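Local coordinates for protein histone-lysine N-methyltransferase, H3 lysine-9 specific SUVH4 (Arabidopsis thaliana, PDB 4QEO) that methylates histone H3 at the lysine that marks chromatin for transcriptional repression, and binds methylated DNA through its SRA domain, at residues 51-59 / 89-99; 126-134 / 146-155. All coordinates share one frame; numbering follows the deposited sequence.

Interaction 1. Residues 51-59 / 89-99; sequences LYPRKIIGD and DYMSMEYEKEY. With nucleotides of chain C.
Arg54 reaches from the loop after helix 36-46 to two carboxylates beyond strand 88-91 of the SRA domain, forming a salt-bridge network with Glu94 and Glu98. NH1 donates to Glu94 OE2, modelled at a doubtfully short 2.5 Å, NH2 makes a weak bond to the same oxygen, and NH2 also meets the syn lone pair of Glu98 OE1 at 2.9 Å. Both carboxylates lie at the guanidinium edge and nearly coplanar with it. The flat group is held from one face too: it stacks on the Tyr95 ring, planes 13° apart, with Tyr95 OH over its centre. Bends at chi2 and chi3 (-76° and -68°) fold the arginine chain back onto this ring.

The same hydroxyl accepts an almost straight bond from the backbone, Lys55 N to Tyr95 OH at 2.9 Å. The Lys55 side chain runs past Tyr90 O toward the DNA. Its NZ donates to water 2, which can donate to Asp89 OD1; the other oxygen of Asp89 takes the backbone N of Asn82. Water 1 ties Tyr90 O and Ser92 N to phosphate oxygen OP2 of DA11 of chain C, so the contact touches the nucleic acid partly through solvent.

Met91 CG lies over the centre of the opposite face of Tyr95. The methyl end of Met91 packs on Ile57, CE to CG1 4.0 Å, and Ile57 CD1 lies 4.1 Å from Tyr99 CE1.

Interaction 2. Residues 126-134 / 146-155; sequences VTYTGQGGH and QLLERGNLAL. With nucleotides of chain B.
Gly130 and Asn152 bring their CA atoms within 5.4 Å where the loop leaving strand 125-129 passes the first turn of helix 151-161, and Gly132 comes equally near Gln146. Asn152 grips the backbone of Gln131 with both ends of its amide. OD1 accepts from Gln131 N at 2.8 Å on an in-plane lone pair, while ND2 donates to Gln131 O at 3.0 Å and also to Leu147 O. With an alanine here, Gln131 N and O and Leu147 O would lose the amide that ties them together, and the DNA-facing loop is likely to be freer to shift.

Gln146 serves the glycines with NE2 alone. It donates to Gly132 O at 3.0 Å, the acceptor 9° out of the Gln146 amide plane, and to Gly130 O at 2.8 Å, the donor there standing above the carbonyl plane; OE1 turns to the backbone N of Tyr205. Gly130 CA lies 3.0 Å from Asn152 OD1, a close fit for a residue with no side chain.

The Gln131 side chain, with CG between its backbone N and carbonyl carbon (chi1 64°), extends to the phosphate of DT6 of chain B, where NE2 donates to OP1 at 2.8 Å. Its OE1 takes a weak bond from Gly151 N at the helix start. The flipped-out 5-methylcytosine of chain B, characteristic of an SRA pocket, lays N4 over one face of Tyr128, and N4 donates to Thr129 O at 2.8 Å. Tyr128 OH bonds Val111 O.

At the Tyr128 ring edge sits Leu155, which also packs on Ile88 of strand 88-91, Ala107 of strand 106-112 and Tyr207 of strand 203-211, seating the helix against the sheet.

Interactions 1 and 2 follow one another along the chain, the first closing before the second opens, and their centres lie about 18 Å apart. Both reach the curved mixed sheet of the SRA domain: interaction 1 through strand 88-91, interaction 2 through strand 125-129 and helix 151-161. They meet at Tyr90, whose CB lies 3.5 Å from Ala154 CB and whose OH lies 3.5 Å from Arg150 CA. Each also faces a different DNA strand, residues 89-99 meeting chain C and residues 126-134 meeting chain B with its methylated base. Between them the domain touches both strands, consistent with an SRA domain that holds a flipped base while also meeting the partner strand, well away from the zinc and S-adenosyl-L-homocysteine sites.

Interaction 1. Residues 51-59 / 89-99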
loop_
_atom_site.group_PDB
_atom_site.type_symbol
_atom_site.label_atom_id
_atom_site.label_comp_id
_atom_site.label_asym_id
_atom_site.label_seq_id
_atom_site.Cartn_x
_atom_site.Cartn_y
_atom_site.Cartn_z
ATOM N N LEU A 51 11.967 6.664 -10.705
ATOM C CA LEU A 51 11.440 5.988 -11.897
ATOM C C LEU A 51 11.392 6.872 -13.163
ATOM O O LEU A 51 11.754 6.433 -14.263
ATOM C CB LEU A 51 10.048 5.411 -11.617
ATOM C CG LEU A 51 9.449 4.625 -12.783
ATOM C CD1 LEU A 51 10.374 3.440 -13.143
ATOM C CD2 LEU A 51 8.050 4.150 -12.430
ATOM N N TYR A 52 10.913 8.099 -13.013
ATOM C CA TYR A 52 10.860 9.027 -14.140
ATOM C C TYR A 52 11.668 10.245 -13.768
ATOM O O TYR A 52 11.101 11.226 -13.279
ATOM C CB TYR A 52 9.411 9.436 -14.447
ATOM C CG TYR A 52 8.569 8.273 -14.913
ATOM C CD1 TYR A 52 8.776 7.708 -16.166
ATOM C CD2 TYR A 52 7.596 7.712 -14.089
ATOM C CE1 TYR A 52 8.022 6.632 -16.600
ATOM C CE2 TYR A 52 6.837 6.644 -14.513
ATOM C CZ TYR A 52 7.059 6.103 -15.770
ATOM O OH TYR A 52 6.301 5.039 -16.196
ATOM N N PRO A 53 12.992 10.188 -13.992
ATOM C CA PRO A 53 13.943 11.209 -13.531
ATOM C C PRO A 53 13.919 12.488 -14.361
ATOM O O PRO A 53 14.520 13.490 -13.942
ATOM C CB PRO A 53 15.296 10.514 -13.697
ATOM C CG PRO A 53 15.095 9.614 -14.858
ATOM C CD PRO A 53 13.664 9.127 -14.766
ATOM N N ARG A 54 13.246 12.460 -15.510
ATOM C CA ARG A 54 13.067 13.665 -16.325
ATOM C C ARG A 54 11.587 14.013 -16.402
ATOM O O ARG A 54 10.719 13.137 -16.300
ATOM C CB ARG A 54 13.614 13.465 -17.744
ATOM C CG ARG A 54 15.114 13.148 -17.828
ATOM C CD ARG A 54 15.972 14.388 -17.593
ATOM N NE ARG A 54 15.843 15.365 -18.673
ATOM C CZ ARG A 54 16.248 16.629 -18.583
ATOM N NH1 ARG A 54 16.804 17.066 -17.461
ATOM N NH2 ARG A 54 16.095 17.459 -19.610
ATOM N N LYS A 55 11.299 15.288 -16.607
ATOM C CA LYS A 55 9.916 15.729 -16.673
ATOM C C LYS A 55 9.180 15.225 -17.909
ATOM O O LYS A 55 9.782 14.979 -18.954
ATOM C CB LYS A 55 9.833 17.239 -16.503
ATOM C CG LYS A 55 10.266 17.599 -15.105
ATOM C CD LYS A 55 9.963 19.000 -14.753
ATOM C CE LYS A 55 10.055 19.169 -13.260
ATOM N NZ LYS A 55 11.419 18.906 -12.799
ATOM N N ILE A 56 7.879 15.024 -17.743
ATOM C CA ILE A 56 7.033 14.441 -18.772
ATOM C C ILE A 56 5.737 15.249 -18.845
ATOM O O ILE A 56 5.113 15.541 -17.818
ATOM C CB ILE A 56 6.715 12.953 -18.454
ATOM C CG1 ILE A 56 7.999 12.111 -18.478
ATOM C CG2 ILE A 56 5.683 12.395 -19.424
ATOM C CD1 ILE A 56 7.816 10.691 -17.936
ATOM N N ILE A 57 5.358 15.635 -20.058
ATOM C CA ILE A 57 4.047 16.234 -20.297
ATOM C C ILE A 57 3.018 15.144 -20.511
ATOM O O ILE A 57 3.240 14.245 -21.311
ATOM C CB ILE A 57 4.067 17.085 -21.581
ATOM C CG1 ILE A 57 4.886 18.351 -21.349
ATOM C CG2 ILE A 57 2.638 17.439 -22.019
ATOM C CD1 ILE A 57 5.280 19.066 -22.646
ATOM N N GLY A 58 1.896 15.206 -19.815
ATOM C CA GLY A 58 0.854 14.214 -20.020
ATOM C C GLY A 58 0.879 13.105 -18.982
ATOM O O GLY A 58 1.354 13.303 -17.870
ATOM N N ASP A 59 0.374 11.925 -19.339
ATOM C CA ASP A 59 0.285 10.833 -18.371
ATOM C C ASP A 59 1.615 10.117 -18.243
ATOM O O ASP A 59 2.365 10.048 -19.213
ATOM C CB ASP A 59 -0.796 9.832 -18.787
ATOM C CG ASP A 59 -2.177 10.255 -18.346
ATOM O OD1 ASP A 59 -2.343 10.562 -17.149
ATOM O OD2 ASP A 59 -3.094 10.302 -19.188
ATOM N N ASP A 89 4.970 22.056 -10.522
ATOM C CA ASP A 89 6.166 21.440 -11.077
ATOM C C ASP A 89 6.246 21.749 -12.574
ATOM O O ASP A 89 5.264 21.579 -13.311
ATOM C CB ASP A 89 6.109 19.921 -10.845
ATOM C CG ASP A 89 7.491 19.312 -10.765
ATOM O OD1 ASP A 89 8.429 20.052 -10.384
ATOM O OD2 ASP A 89 7.635 18.112 -11.069
ATOM N N TYR A 90 7.400 22.233 -13.023
ATOM C CA TYR A 90 7.533 22.639 -14.424
ATOM C C TYR A 90 8.892 22.351 -15.036
ATOM O O TYR A 90 9.885 22.186 -14.333
ATOM C CB TYR A 90 7.200 24.120 -14.584
ATOM C CG TYR A 90 8.112 25.095 -13.849
ATOM C CD1 TYR A 90 9.225 25.625 -14.475
ATOM C CD2 TYR A 90 7.839 25.497 -12.540
ATOM C CE1 TYR A 90 10.045 26.529 -13.842
ATOM C CE2 TYR A 90 8.666 26.411 -11.881
ATOM C CZ TYR A 90 9.765 26.920 -12.551
ATOM O OH TYR A 90 10.598 27.823 -11.952
ATOM N N MET A 91 8.913 22.250 -16.358
ATOM C CA MET A 91 10.149 22.135 -17.112
ATOM C C MET A 91 10.769 23.503 -17.141
ATOM O O MET A 91 10.138 24.459 -17.608
ATOM C CB MET A 91 9.868 21.691 -18.554
ATOM C CG MET A 91 9.374 20.258 -18.692
ATOM S SD MET A 91 8.929 19.969 -20.420
ATOM C CE MET A 91 8.756 18.197 -20.354
ATOM N N SER A 92 11.998 23.588 -16.640
ATOM C CA SER A 92 12.771 24.828 -16.651
ATOM C C SER A 92 13.395 25.035 -18.024
ATOM O O SER A 92 13.208 24.213 -18.926
ATOM C CB SER A 92 13.890 24.736 -15.618
ATOM O OG SER A 92 14.868 23.793 -16.046
ATOM N N MET A 93 14.170 26.109 -18.172
ATOM C CA MET A 93 14.834 26.412 -19.447
ATOM C C MET A 93 15.817 25.322 -19.891
ATOM O O MET A 93 16.238 25.310 -21.040
ATOM C CB MET A 93 15.573 27.762 -19.396
ATOM C CG MET A 93 14.730 28.941 -18.957
ATOM S SD MET A 93 13.237 29.148 -19.949
ATOM C CE MET A 93 13.915 29.490 -21.578
ATOM N N GLU A 94 16.180 24.410 -18.997
ATOM C CA GLU A 94 17.072 23.311 -19.372
ATOM C C GLU A 94 16.439 22.430 -20.460
ATOM O O GLU A 94 17.129 21.753 -21.229
ATOM C CB GLU A 94 17.422 22.470 -18.144
ATOM C CG GLU A 94 18.448 21.383 -18.406
ATOM C CD GLU A 94 18.113 20.089 -17.696
ATOM O OE1 GLU A 94 18.141 20.063 -16.447
ATOM O OE2 GLU A 94 17.807 19.098 -18.393
ATOM N N TYR A 95 15.114 22.462 -20.528
ATOM C CA TYR A 95 14.370 21.627 -21.460
ATOM C C TYR A 95 14.137 22.321 -22.787
ATOM O O TYR A 95 13.476 21.793 -23.682
ATOM C CB TYR A 95 13.031 21.257 -20.844
ATOM C CG TYR A 95 13.129 20.212 -19.765
ATOM C CD1 TYR A 95 13.440 20.556 -18.452
ATOM C CD2 TYR A 95 12.910 18.876 -20.061
ATOM C CE1 TYR A 95 13.524 19.574 -17.465
ATOM C CE2 TYR A 95 12.988 17.917 -19.103
ATOM C CZ TYR A 95 13.288 18.260 -17.805
ATOM O OH TYR A 95 13.368 17.268 -16.853
ATOM N N GLU A 96 14.694 23.511 -22.908
ATOM C CA GLU A 96 14.387 24.389 -24.030
ATOM C C GLU A 96 14.706 23.772 -25.387
ATOM O O GLU A 96 13.894 23.834 -26.319
ATOM C CB GLU A 96 15.096 25.723 -23.813
ATOM C CG GLU A 96 15.848 26.298 -24.966
ATOM C CD GLU A 96 16.492 27.612 -24.568
ATOM O OE1 GLU A 96 17.404 27.577 -23.711
ATOM O OE2 GLU A 96 16.062 28.669 -25.083
ATOM N N LYS A 97 15.869 23.136 -25.478
ATOM C CA LYS A 97 16.330 22.545 -26.726
ATOM C C LYS A 97 15.521 21.309 -27.093
ATOM O O LYS A 97 15.257 21.056 -28.264
ATOM C CB LYS A 97 17.818 22.198 -26.621
ATOM C CG LYS A 97 18.756 23.358 -26.927
ATOM C CD LYS A 97 18.741 23.681 -28.414
ATOM C CE LYS A 97 19.982 24.459 -28.838
ATOM N NZ LYS A 97 20.121 24.537 -30.324
ATOM N N GLU A 98 15.122 20.544 -26.083
ATOM C CA GLU A 98 14.298 19.362 -26.286
ATOM C C GLU A 98 12.890 19.677 -26.787
ATOM O O GLU A 98 12.307 18.899 -27.544
ATOM C CB GLU A 98 14.189 18.574 -24.982
ATOM C CG GLU A 98 15.222 17.508 -24.811
ATOM C CD GLU A 98 15.233 16.971 -23.387
ATOM O OE1 GLU A 98 15.742 17.678 -22.490
ATOM O OE2 GLU A 98 14.726 15.854 -23.158
ATOM N N TYR A 99 12.333 20.795 -26.344
ATOM C CA TYR A 99 10.981 21.181 -26.734
ATOM C C TYR A 99 11.039 22.507 -27.474
ATOM O O TYR A 99 10.410 23.484 -27.069
ATOM C CB TYR A 99 10.058 21.240 -25.500
ATOM C CG TYR A 99 9.902 19.886 -24.842
ATOM C CD1 TYR A 99 8.792 19.089 -25.094
ATOM C CD2 TYR A 99 10.888 19.381 -24.007
ATOM C CE1 TYR A 99 8.663 17.826 -24.517
ATOM C CE2 TYR A 99 10.770 18.116 -23.429
ATOM C CZ TYR A 99 9.657 17.344 -23.688
ATOM O OH TYR A 99 9.539 16.091 -23.112
ATOM P P DA C 11 13.954 22.812 -11.291
ATOM O OP1 DA C 11 13.363 22.703 -9.986
ATOM O OP2 DA C 11 13.562 21.932 -12.359
ATOM O "O5'" DA C 11 13.917 24.344 -11.686
ATOM C "C5'" DA C 11 13.298 25.301 -10.845
ATOM C "C4'" DA C 11 13.909 26.667 -11.052
ATOM O "O4'" DA C 11 15.016 26.830 -10.154
ATOM C "C3'" DA C 11 14.456 26.928 -12.451
ATOM O "O3'" DA C 11 14.108 28.254 -12.829
ATOM C "C2'" DA C 11 15.954 26.792 -12.278
ATOM C "C1'" DA C 11 16.152 27.269 -10.858
ATOM N N9 DA C 11 17.325 26.738 -10.175
ATOM C C8 DA C 11 18.122 25.690 -10.550
ATOM N N7 DA C 11 19.098 25.445 -9.714
ATOM C C5 DA C 11 18.936 26.401 -8.723
ATOM C C6 DA C 11 19.654 26.677 -7.552
ATOM N N6 DA C 11 20.724 25.989 -7.162
ATOM N N1 DA C 11 19.240 27.706 -6.791
ATOM C C2 DA C 11 18.169 28.399 -7.182
ATOM N N3 DA C 11 17.412 28.238 -8.261
ATOM C C4 DA C 11 17.851 27.205 -8.996
ATOM P P DC C 12 14.151 28.698 -14.311
ATOM O OP1 DC C 12 12.780 28.957 -14.611
ATOM O OP2 DC C 12 14.968 27.910 -15.203
ATOM O "O5'" DC C 12 14.891 30.066 -14.065
ATOM C "C5'" DC C 12 14.591 30.807 -12.897
ATOM C "C4'" DC C 12 15.852 31.491 -12.441
ATOM O "O4'" DC C 12 16.733 30.529 -11.822
ATOM C "C3'" DC C 12 16.656 32.119 -13.584
ATOM O "O3'" DC C 12 16.963 33.460 -13.216
ATOM C "C2'" DC C 12 17.937 31.311 -13.606
ATOM C "C1'" DC C 12 18.030 30.925 -12.154
ATOM N N1 DC C 12 18.955 29.839 -11.835
ATOM C C2 DC C 12 19.656 29.890 -10.633
ATOM O O2 DC C 12 19.422 30.810 -9.843
ATOM N N3 DC C 12 20.559 28.928 -10.354
ATOM C C4 DC C 12 20.790 27.958 -11.235
ATOM N N4 DC C 12 21.682 27.024 -10.913
ATOM C C5 DC C 12 20.096 27.888 -12.474
ATOM C C6 DC C 12 19.216 28.856 -12.743
HETATM O O HOH W 1 12.856 21.346 -14.736
HETATM O O HOH W 2 11.413 20.031 -10.502
HETATM O O HOH W 3 6.976 14.837 -22.525
#

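Interaction 2. Residues 126-134 / 146-155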
loop_
_atom_site.group_PDB
_atom_site.type_symbol
_atom_site.label_atom_id
_atom_site.label_comp_id
_atom_site.label_asym_id
_atom_site.label_seq_id
_atom_site.Cartn_x
_atom_site.Cartn_y
_atom_site.Cartn_z
ATOM N N VAL A 126 -11.541 24.200 -12.282
ATOM C CA VAL A 126 -10.781 24.661 -11.128
ATOM C C VAL A 126 -10.259 26.075 -11.396
ATOM O O VAL A 126 -9.911 26.396 -12.525
ATOM C CB VAL A 126 -9.580 23.709 -10.872
ATOM C CG1 VAL A 126 -8.621 24.284 -9.851
ATOM C CG2 VAL A 126 -10.089 22.340 -10.390
ATOM N N THR A 127 -10.232 26.916 -10.363
ATOM C CA THR A 127 -9.519 28.178 -10.445
ATOM C C THR A 127 -8.332 28.062 -9.498
ATOM O O THR A 127 -8.497 28.078 -8.283
ATOM C CB THR A 127 -10.420 29.369 -10.064
ATOM O OG1 THR A 127 -11.584 29.348 -10.893
ATOM C CG2 THR A 127 -9.683 30.712 -10.305
ATOM N N TYR A 128 -7.146 27.888 -10.067
ATOM C CA TYR A 128 -5.939 27.581 -9.295
ATOM C C TYR A 128 -5.084 28.838 -9.170
ATOM O O TYR A 128 -4.745 29.478 -10.177
ATOM C CB TYR A 128 -5.150 26.499 -10.029
ATOM C CG TYR A 128 -3.991 25.922 -9.247
ATOM C CD1 TYR A 128 -4.205 25.059 -8.186
ATOM C CD2 TYR A 128 -2.681 26.228 -9.591
ATOM C CE1 TYR A 128 -3.115 24.504 -7.482
ATOM C CE2 TYR A 128 -1.612 25.684 -8.914
ATOM C CZ TYR A 128 -1.830 24.826 -7.860
ATOM O OH TYR A 128 -0.749 24.293 -7.197
ATOM N N THR A 129 -4.756 29.214 -7.936
ATOM C CA THR A 129 -3.930 30.382 -7.733
ATOM C C THR A 129 -2.492 30.081 -8.117
ATOM O O THR A 129 -1.992 28.991 -7.842
ATOM C CB THR A 129 -3.977 30.845 -6.282
ATOM O OG1 THR A 129 -5.330 30.805 -5.825
ATOM C CG2 THR A 129 -3.425 32.285 -6.138
ATOM N N GLY A 130 -1.818 31.057 -8.726
ATOM C CA GLY A 130 -0.391 30.926 -8.953
ATOM C C GLY A 130 0.395 30.819 -7.648
ATOM O O GLY A 130 -0.150 30.997 -6.560
ATOM N N GLN A 131 1.683 30.525 -7.757
ATOM C CA GLN A 131 2.562 30.471 -6.588
ATOM C C GLN A 131 3.055 31.885 -6.238
ATOM O O GLN A 131 3.071 32.802 -7.085
ATOM C CB GLN A 131 3.770 29.563 -6.879
ATOM C CG GLN A 131 4.684 30.099 -7.995
ATOM C CD GLN A 131 5.951 29.264 -8.216
ATOM O OE1 GLN A 131 5.977 28.388 -9.076
ATOM N NE2 GLN A 131 7.012 29.551 -7.451
ATOM N N GLY A 132 3.417 32.083 -4.979
ATOM C CA GLY A 132 4.143 33.278 -4.598
ATOM C C GLY A 132 3.388 34.114 -3.600
ATOM O O GLY A 132 2.157 34.080 -3.561
ATOM N N GLY A 133 4.141 34.826 -2.764
ATOM C CA GLY A 133 3.589 35.818 -1.862
ATOM C C GLY A 133 2.648 35.211 -0.853
ATOM O O GLY A 133 1.740 35.868 -0.331
ATOM N N HIS A 134 2.866 33.933 -0.602
ATOM C CA HIS A 134 1.992 33.121 0.234
ATOM C C HIS A 134 2.696 32.758 1.541
ATOM O O HIS A 134 3.832 32.308 1.539
ATOM C CB HIS A 134 1.640 31.832 -0.511
ATOM C CG HIS A 134 0.860 30.844 0.301
ATOM N ND1 HIS A 134 1.438 29.737 0.891
ATOM C CD2 HIS A 134 -0.458 30.788 0.610
ATOM C CE1 HIS A 134 0.508 29.035 1.517
ATOM N NE2 HIS A 134 -0.652 29.658 1.368
ATOM N N GLN A 146 1.916 38.706 -6.283
ATOM C CA GLN A 146 2.513 37.686 -7.127
ATOM C C GLN A 146 3.132 38.271 -8.404
ATOM O O GLN A 146 2.806 39.368 -8.813
ATOM C CB GLN A 146 1.475 36.602 -7.488
ATOM C CG GLN A 146 1.043 35.778 -6.255
ATOM C CD GLN A 146 0.212 34.557 -6.611
ATOM O OE1 GLN A 146 -0.380 34.470 -7.688
ATOM N NE2 GLN A 146 0.191 33.592 -5.710
ATOM N N LEU A 147 4.007 37.502 -9.040
ATOM C CA LEU A 147 4.627 37.901 -10.291
ATOM C C LEU A 147 4.474 36.804 -11.332
ATOM O O LEU A 147 4.429 35.615 -11.011
ATOM C CB LEU A 147 6.115 38.129 -10.062
ATOM C CG LEU A 147 6.453 39.334 -9.194
ATOM C CD1 LEU A 147 7.861 39.180 -8.655
ATOM C CD2 LEU A 147 6.330 40.563 -10.045
ATOM N N LEU A 148 4.446 37.213 -12.591
ATOM C CA LEU A 148 4.304 36.276 -13.697
ATOM C C LEU A 148 5.671 35.663 -14.018
ATOM O O LEU A 148 6.305 35.996 -15.019
ATOM C CB LEU A 148 3.728 37.005 -14.904
ATOM C CG LEU A 148 3.264 36.169 -16.102
ATOM C CD1 LEU A 148 2.322 35.011 -15.655
ATOM C CD2 LEU A 148 2.605 37.103 -17.151
ATOM N N GLU A 149 6.113 34.775 -13.150
ATOM C CA GLU A 149 7.372 34.069 -13.278
ATOM C C GLU A 149 7.316 32.670 -12.659
ATOM O O GLU A 149 6.400 32.338 -11.981
ATOM C CB GLU A 149 8.534 34.878 -12.681
ATOM C CG GLU A 149 8.198 35.466 -11.352
ATOM C CD GLU A 149 9.359 36.150 -10.680
ATOM O OE1 GLU A 149 10.097 36.879 -11.331
ATOM O OE2 GLU A 149 9.500 35.944 -9.483
ATOM N N ARG A 150 8.306 31.872 -12.962
ATOM C CA ARG A 150 8.396 30.546 -12.443
ATOM C C ARG A 150 7.155 29.763 -12.857
ATOM O O ARG A 150 6.805 29.756 -13.987
ATOM C CB ARG A 150 8.539 30.598 -10.934
ATOM C CG ARG A 150 9.833 31.211 -10.466
ATOM C CD ARG A 150 9.834 31.248 -8.965
ATOM N NE ARG A 150 10.659 32.300 -8.459
ATOM C CZ ARG A 150 11.942 32.162 -8.223
ATOM N NH1 ARG A 150 12.521 31.001 -8.452
ATOM N NH2 ARG A 150 12.636 33.183 -7.760
ATOM N N GLY A 151 6.498 29.149 -11.895
ATOM C CA GLY A 151 5.334 28.332 -12.150
ATOM C C GLY A 151 4.187 29.080 -12.807
ATOM O O GLY A 151 3.452 28.515 -13.537
ATOM N N ASN A 152 4.029 30.333 -12.453
ATOM C CA ASN A 152 3.061 31.190 -13.057
ATOM C C ASN A 152 3.320 31.433 -14.545
ATOM O O ASN A 152 2.436 31.304 -15.325
ATOM C CB ASN A 152 2.967 32.489 -12.279
ATOM C CG ASN A 152 2.654 32.281 -10.803
ATOM O OD1 ASN A 152 2.216 31.248 -10.391
ATOM N ND2 ASN A 152 2.892 33.290 -10.026
ATOM N N LEU A 153 4.561 31.700 -14.911
ATOM C CA LEU A 153 4.973 31.802 -16.305
ATOM C C LEU A 153 4.782 30.443 -17.021
ATOM O O LEU A 153 4.320 30.385 -18.171
ATOM C CB LEU A 153 6.429 32.290 -16.387
ATOM C CG LEU A 153 7.021 32.404 -17.794
ATOM C CD1 LEU A 153 6.218 33.404 -18.673
ATOM C CD2 LEU A 153 8.509 32.782 -17.712
ATOM N N ALA A 154 5.107 29.360 -16.317
ATOM C CA ALA A 154 5.009 28.007 -16.866
ATOM C C ALA A 154 3.564 27.639 -17.220
ATOM O O ALA A 154 3.280 27.095 -18.318
ATOM C CB ALA A 154 5.618 26.979 -15.866
ATOM N N LEU A 155 2.649 27.936 -16.299
ATOM C CA LEU A 155 1.207 27.730 -16.550
ATOM C C LEU A 155 0.709 28.636 -17.670
ATOM O O LEU A 155 -0.141 28.240 -18.486
ATOM C CB LEU A 155 0.397 27.979 -15.277
ATOM C CG LEU A 155 0.535 26.877 -14.201
ATOM C CD1 LEU A 155 -0.099 27.340 -12.891
ATOM C CD2 LEU A 155 -0.131 25.604 -14.703
ATOM N N1 5CM B 7 -0.769 24.924 -3.002
ATOM C C2 5CM B 7 -2.162 25.042 -3.091
ATOM N N3 5CM B 7 -2.753 25.820 -3.998
ATOM C C4 5CM B 7 -2.048 26.515 -4.850
ATOM C C5 5CM B 7 -0.594 26.412 -4.772
ATOM C C5A 5CM B 7 0.230 27.200 -5.718
ATOM C C6 5CM B 7 -0.017 25.618 -3.817
ATOM O O2 5CM B 7 -2.878 24.418 -2.365
ATOM N N4 5CM B 7 -2.596 27.287 -5.746
ATOM C "C1'" 5CM B 7 -0.190 24.128 -1.944
ATOM C "C2'" 5CM B 7 0.942 23.153 -2.214
ATOM C "C3'" 5CM B 7 1.622 23.130 -0.866
ATOM C "C4'" 5CM B 7 1.569 24.591 -0.468
ATOM O "O4'" 5CM B 7 0.375 25.060 -1.044
ATOM O "O3'" 5CM B 7 0.865 22.410 0.091
ATOM C "C5'" 5CM B 7 2.789 25.436 -0.848
ATOM O "O5'" 5CM B 7 3.164 25.428 -2.201
ATOM P P 5CM B 7 3.894 26.618 -2.895
ATOM O OP1 5CM B 7 3.826 26.398 -4.300
ATOM O OP2 5CM B 7 3.461 27.845 -2.330
ATOM P P DT B 6 7.506 31.258 -4.010
ATOM O OP1 DT B 6 6.895 31.365 -5.288
ATOM O OP2 DT B 6 7.170 32.197 -3.010
ATOM O "O5'" DT B 6 7.284 29.833 -3.376
ATOM C "C5'" DT B 6 7.339 28.672 -4.183
ATOM C "C4'" DT B 6 7.390 27.451 -3.304
ATOM O "O4'" DT B 6 8.643 27.430 -2.602
ATOM C "C3'" DT B 6 6.299 27.401 -2.232
ATOM O "O3'" DT B 6 5.365 26.356 -2.481
ATOM C "C2'" DT B 6 7.065 27.202 -0.940
ATOM C "C1'" DT B 6 8.423 26.738 -1.409
ATOM N N1 DT B 6 9.521 27.038 -0.477
ATOM C C2 DT B 6 10.548 26.137 -0.369
ATOM O O2 DT B 6 10.626 25.138 -1.048
ATOM N N3 DT B 6 11.507 26.470 0.552
ATOM C C4 DT B 6 11.524 27.579 1.371
ATOM O O4 DT B 6 12.441 27.737 2.156
ATOM C C5 DT B 6 10.407 28.475 1.216
ATOM C C7 DT B 6 10.340 29.706 2.061
ATOM C C6 DT B 6 9.474 28.165 0.308
HETATM O O HOH W 4 4.865 35.062 -7.786
#